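Long-range contact in D-galactonate dehydratase family member SEN1436 (Salmonella enterica subsp. enterica serovar Enteritidis, PDB 3TW9), which slowly dehydrates D-gluconate to 2-dehydro-3-deoxy-D-gluconate with one magnesium ion per subunit, an activity too low to suggest a significant role in gluconate breakdown: residues Asn382-Glu394 / Gly409-Pro421. Sequence-based numbering, arbitrary orientation.
Sequences NDALRDVFPGCPE and GIDIDEAKAAKYP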
loop_
_atom_site.group_PDB
_atom_site.type_symbol
_atom_site.label_atom_id
_atom_site.label_comp_id
_atom_site.label_asym_id
_atom_site.label_seq_id
_atom_site.Cartn_x
_atom_site.Cartn_y
_atom_site.Cartn_z
ATOM N N ASN C 382 7.077 -31.674 8.001
ATOM C CA ASN C 382 6.992 -33.093 8.411
ATOM C C ASN C 382 5.550 -33.506 8.717
ATOM O O ASN C 382 4.634 -32.672 8.626
ATOM C CB ASN C 382 7.978 -33.391 9.562
ATOM C CG ASN C 382 7.578 -32.750 10.894
ATOM O OD1 ASN C 382 6.611 -31.996 10.982
ATOM N ND2 ASN C 382 8.337 -33.078 11.954
ATOM N N ASP C 383 5.328 -34.779 9.064
ATOM C CA ASP C 383 3.974 -35.229 9.427
ATOM C C ASP C 383 3.372 -34.439 10.594
ATOM O O ASP C 383 2.240 -33.985 10.505
ATOM C CB ASP C 383 3.934 -36.720 9.771
ATOM C CG ASP C 383 4.355 -37.607 8.618
ATOM O OD1 ASP C 383 3.910 -37.383 7.475
ATOM O OD2 ASP C 383 5.139 -38.540 8.878
ATOM N N ALA C 384 4.140 -34.261 11.662
ATOM C CA ALA C 384 3.635 -33.588 12.854
ATOM C C ALA C 384 3.102 -32.178 12.544
ATOM O O ALA C 384 2.017 -31.810 12.977
ATOM C CB ALA C 384 4.703 -33.540 13.915
ATOM N N LEU C 385 3.848 -31.411 11.747
ATOM C CA LEU C 385 3.374 -30.078 11.362
ATOM C C LEU C 385 2.038 -30.128 10.655
ATOM O O LEU C 385 1.165 -29.322 10.945
ATOM C CB LEU C 385 4.390 -29.354 10.480
ATOM C CG LEU C 385 5.565 -28.743 11.233
ATOM C CD1 LEU C 385 6.640 -28.357 10.237
ATOM C CD2 LEU C 385 5.111 -27.569 12.089
ATOM N N ARG C 386 1.893 -31.063 9.713
ATOM C CA ARG C 386 0.639 -31.219 8.971
ATOM C C ARG C 386 -0.518 -31.637 9.883
ATOM O O ARG C 386 -1.661 -31.214 9.688
ATOM C CB ARG C 386 0.815 -32.223 7.816
ATOM C CG ARG C 386 1.468 -31.634 6.556
ATOM C CD ARG C 386 1.610 -32.685 5.417
ATOM N NE ARG C 386 2.600 -33.720 5.732
ATOM C CZ ARG C 386 3.902 -33.626 5.470
ATOM N NH1 ARG C 386 4.380 -32.545 4.872
ATOM N NH2 ARG C 386 4.732 -34.613 5.808
ATOM N N ASP C 387 -0.188 -32.435 10.895
ATOM C CA ASP C 387 -1.167 -33.022 11.807
ATOM C C ASP C 387 -1.666 -31.944 12.762
ATOM O O ASP C 387 -2.871 -31.793 12.980
ATOM C CB ASP C 387 -0.501 -34.171 12.589
ATOM C CG ASP C 387 -1.495 -35.019 13.369
ATOM O OD1 ASP C 387 -2.665 -35.125 12.961
ATOM O OD2 ASP C 387 -1.094 -35.602 14.395
ATOM N N VAL C 388 -0.724 -31.164 13.292
ATOM C CA VAL C 388 -1.028 -30.100 14.245
ATOM C C VAL C 388 -1.752 -28.930 13.585
ATOM O O VAL C 388 -2.631 -28.308 14.183
ATOM C CB VAL C 388 0.249 -29.642 15.013
ATOM C CG1 VAL C 388 -0.028 -28.378 15.882
ATOM C CG2 VAL C 388 0.774 -30.773 15.927
ATOM N N PHE C 389 -1.392 -28.663 12.333
ATOM C CA PHE C 389 -1.912 -27.512 11.582
ATOM C C PHE C 389 -2.662 -27.930 10.318
ATOM O O PHE C 389 -2.103 -27.838 9.214
ATOM C CB PHE C 389 -0.768 -26.574 11.152
ATOM C CG PHE C 389 -0.047 -25.913 12.286
ATOM C CD1 PHE C 389 -0.492 -24.683 12.781
ATOM C CD2 PHE C 389 1.090 -26.501 12.839
ATOM C CE1 PHE C 389 0.181 -24.048 13.819
ATOM C CE2 PHE C 389 1.775 -25.883 13.876
ATOM C CZ PHE C 389 1.309 -24.641 14.374
ATOM N N PRO C 390 -3.929 -28.372 10.456
ATOM C CA PRO C 390 -4.687 -28.749 9.256
ATOM C C PRO C 390 -5.009 -27.554 8.343
ATOM O O PRO C 390 -5.432 -26.488 8.822
ATOM C CB PRO C 390 -5.974 -29.381 9.819
ATOM C CG PRO C 390 -6.094 -28.881 11.192
ATOM C CD PRO C 390 -4.681 -28.681 11.689
ATOM N N GLY C 391 -4.797 -27.753 7.039
ATOM C CA GLY C 391 -4.960 -26.691 6.046
ATOM C C GLY C 391 -3.659 -26.215 5.400
ATOM O O GLY C 391 -3.682 -25.226 4.654
ATOM N N CYS C 392 -2.547 -26.912 5.655
ATOM C CA CYS C 392 -1.254 -26.604 4.990
ATOM C C CYS C 392 -1.426 -26.595 3.464
ATOM O O CYS C 392 -2.211 -27.385 2.924
ATOM C CB CYS C 392 -0.145 -27.585 5.408
ATOM S SG CYS C 392 0.438 -27.390 7.109
ATOM N N PRO C 393 -0.746 -25.669 2.772
ATOM C CA PRO C 393 -0.887 -25.512 1.335
ATOM C C PRO C 393 -0.420 -26.726 0.553
ATOM O O PRO C 393 0.520 -27.442 0.962
ATOM C CB PRO C 393 0.034 -24.323 1.010
ATOM C CG PRO C 393 0.176 -23.605 2.287
ATOM C CD PRO C 393 0.166 -24.657 3.342
ATOM N N GLU C 394 -1.084 -26.936 -0.575
ATOM C CA GLU C 394 -0.738 -28.002 -1.508
ATOM C C GLU C 394 0.556 -27.655 -2.250
ATOM O O GLU C 394 0.626 -26.609 -2.874
ATOM C CB GLU C 394 -1.899 -28.158 -2.496
ATOM C CG GLU C 394 -2.167 -29.551 -2.948
ATOM C CD GLU C 394 -2.112 -30.579 -1.821
ATOM O OE1 GLU C 394 -2.814 -30.414 -0.795
ATOM O OE2 GLU C 394 -1.366 -31.568 -1.975
ATOM N N GLY C 409 -7.180 -19.971 6.060
ATOM C CA GLY C 409 -7.408 -21.391 5.681
ATOM C C GLY C 409 -6.594 -22.412 6.470
ATOM O O GLY C 409 -6.275 -23.509 5.990
ATOM N N ILE C 410 -6.242 -22.050 7.694
ATOM C CA ILE C 410 -5.355 -22.869 8.506
ATOM C C ILE C 410 -5.987 -22.987 9.875
ATOM O O ILE C 410 -6.709 -22.088 10.307
ATOM C CB ILE C 410 -3.921 -22.207 8.606
ATOM C CG1 ILE C 410 -2.865 -23.167 9.173
ATOM C CG2 ILE C 410 -3.968 -20.872 9.388
ATOM C CD1 ILE C 410 -2.521 -24.259 8.261
ATOM N N ASP C 411 -5.744 -24.103 10.551
ATOM C CA ASP C 411 -6.174 -24.209 11.927
ATOM C C ASP C 411 -5.042 -24.785 12.758
ATOM O O ASP C 411 -3.989 -25.113 12.224
ATOM C CB ASP C 411 -7.473 -25.023 12.050
ATOM C CG ASP C 411 -8.394 -24.494 13.162
ATOM O OD1 ASP C 411 -7.894 -23.949 14.172
ATOM O OD2 ASP C 411 -9.624 -24.634 13.034
ATOM N N ILE C 412 -5.247 -24.850 14.072
ATOM C CA ILE C 412 -4.336 -25.523 14.967
ATOM C C ILE C 412 -5.121 -26.460 15.899
ATOM O O ILE C 412 -6.202 -26.114 16.377
ATOM C CB ILE C 412 -3.452 -24.528 15.774
ATOM C CG1 ILE C 412 -2.346 -25.284 16.523
ATOM C CG2 ILE C 412 -4.305 -23.610 16.676
ATOM C CD1 ILE C 412 -1.267 -24.385 17.171
ATOM N N ASP C 413 -4.586 -27.662 16.094
ATOM C CA ASP C 413 -5.135 -28.596 17.072
ATOM C C ASP C 413 -4.312 -28.441 18.340
ATOM O O ASP C 413 -3.164 -28.906 18.414
ATOM C CB ASP C 413 -5.038 -30.036 16.539
ATOM C CG ASP C 413 -5.830 -31.040 17.388
ATOM O OD1 ASP C 413 -5.791 -30.966 18.630
ATOM O OD2 ASP C 413 -6.494 -31.914 16.803
ATOM N N GLU C 414 -4.908 -27.797 19.337
ATOM C CA GLU C 414 -4.221 -27.487 20.589
ATOM C C GLU C 414 -3.776 -28.714 21.379
ATOM O O GLU C 414 -2.697 -28.705 21.970
ATOM C CB GLU C 414 -5.114 -26.600 21.428
ATOM C CG GLU C 414 -5.337 -25.241 20.796
ATOM C CD GLU C 414 -5.997 -24.290 21.737
ATOM O OE1 GLU C 414 -5.481 -24.114 22.864
ATOM O OE2 GLU C 414 -7.039 -23.727 21.352
ATOM N N ALA C 415 -4.592 -29.770 21.382
ATOM C CA ALA C 415 -4.197 -31.029 22.037
ATOM C C ALA C 415 -2.970 -31.658 21.379
ATOM O O ALA C 415 -2.054 -32.105 22.065
ATOM C CB ALA C 415 -5.359 -32.015 22.091
ATOM N N LYS C 416 -2.939 -31.663 20.050
ATOM C CA LYS C 416 -1.778 -32.179 19.305
ATOM C C LYS C 416 -0.520 -31.284 19.443
ATOM O O LYS C 416 0.601 -31.786 19.579
ATOM C CB LYS C 416 -2.150 -32.427 17.842
ATOM C CG LYS C 416 -3.173 -33.560 17.663
ATOM C CD LYS C 416 -3.609 -33.704 16.218
ATOM C CE LYS C 416 -4.564 -34.886 16.026
ATOM N NZ LYS C 416 -4.975 -35.065 14.609
ATOM N N ALA C 417 -0.735 -29.972 19.442
ATOM C CA ALA C 417 0.344 -28.986 19.650
ATOM C C ALA C 417 1.076 -29.163 20.976
ATOM O O ALA C 417 2.308 -29.055 21.028
ATOM C CB ALA C 417 -0.220 -27.568 19.541
ATOM N N ALA C 418 0.315 -29.474 22.030
ATOM C CA ALA C 418 0.842 -29.671 23.390
ATOM C C ALA C 418 1.799 -30.858 23.512
ATOM O O ALA C 418 2.606 -30.921 24.453
ATOM C CB ALA C 418 -0.320 -29.809 24.386
ATOM N N LYS C 419 1.730 -31.769 22.533
ATOM C CA LYS C 419 2.588 -32.951 22.487
ATOM C C LYS C 419 4.014 -32.634 22.069
ATOM O O LYS C 419 4.915 -33.457 22.266
ATOM C CB LYS C 419 1.996 -33.995 21.544
ATOM C CG LYS C 419 0.663 -34.579 22.020
ATOM C CD LYS C 419 -0.088 -35.275 20.878
ATOM C CE LYS C 419 0.734 -36.370 20.193
ATOM N NZ LYS C 419 0.262 -36.633 18.797
ATOM N N TYR C 420 4.219 -31.439 21.495
ATOM C CA TYR C 420 5.547 -30.988 21.069
ATOM C C TYR C 420 5.954 -29.702 21.797
ATOM O O TYR C 420 5.904 -28.614 21.201
ATOM C CB TYR C 420 5.581 -30.754 19.538
ATOM C CG TYR C 420 5.001 -31.909 18.746
ATOM C CD1 TYR C 420 5.780 -33.029 18.434
ATOM C CD2 TYR C 420 3.670 -31.893 18.337
ATOM C CE1 TYR C 420 5.240 -34.098 17.715
ATOM C CE2 TYR C 420 3.122 -32.957 17.618
ATOM C CZ TYR C 420 3.913 -34.049 17.322
ATOM O OH TYR C 420 3.366 -35.094 16.613
ATOM N N PRO C 421 6.366 -29.809 23.086
ATOM C CA PRO C 421 6.738 -28.587 23.801
ATOM C C PRO C 421 8.008 -27.963 23.230
ATOM O O PRO C 421 8.848 -28.651 22.640
ATOM C CB PRO C 421 6.955 -29.069 25.242
ATOM C CG PRO C 421 7.323 -30.498 25.108
ATOM C CD PRO C 421 6.539 -31.011 23.930
HETATM O O HOH W 1 -5.318 -32.578 13.096
HETATM O O HOH W 2 0.248 -34.830 16.472
#
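Lys416 reaches across to Asp387 on helix 383-388, the two side chains crossing at about a right angle. Lys416 CB rests 3.9 Å from Val388 CG2; the chain runs extended beyond CG, and CD passes the Asp387 carboxylate, 3.6 Å from its OD2, while CE continues beside OD1. At the tip, NZ closes a salt bridge of 2.8 Å to Asp387 OD1, on the syn side but 34° out of the carboxylate plane. Water 1 ties the same NZ to the Asp387 carbonyl, while water 2 gathers Asp387 OD2, Lys419 NZ and Tyr420 OH.

In this member of the enolase superfamily, the contact joins two pieces of chain following the last barrel strand, 376-377; Phe389 and Tyr420 both touch Thr39, and Ile412 touches Ile37, of strand 31-39 in the N-terminal capping domain.

Val388 forks: CG1, anti to the backbone N (chi1 172°), meets Ala417 CB, and CG2 lies 3.6 Å from Tyr420 CE2. Ala384 CB sits against Tyr420 CZ. Farther along, Phe389 CE1 lies 3.7 Å from Ile412 CD1, the two side chains side by side and pointing the same way. Two backbone hydrogen bonds fasten the chain leaving helix 383-388 to residues 411-413: Asp413 N to Val388 O, 2.8 Å, and Asp411 N to Pro390 O, 3.0 Å.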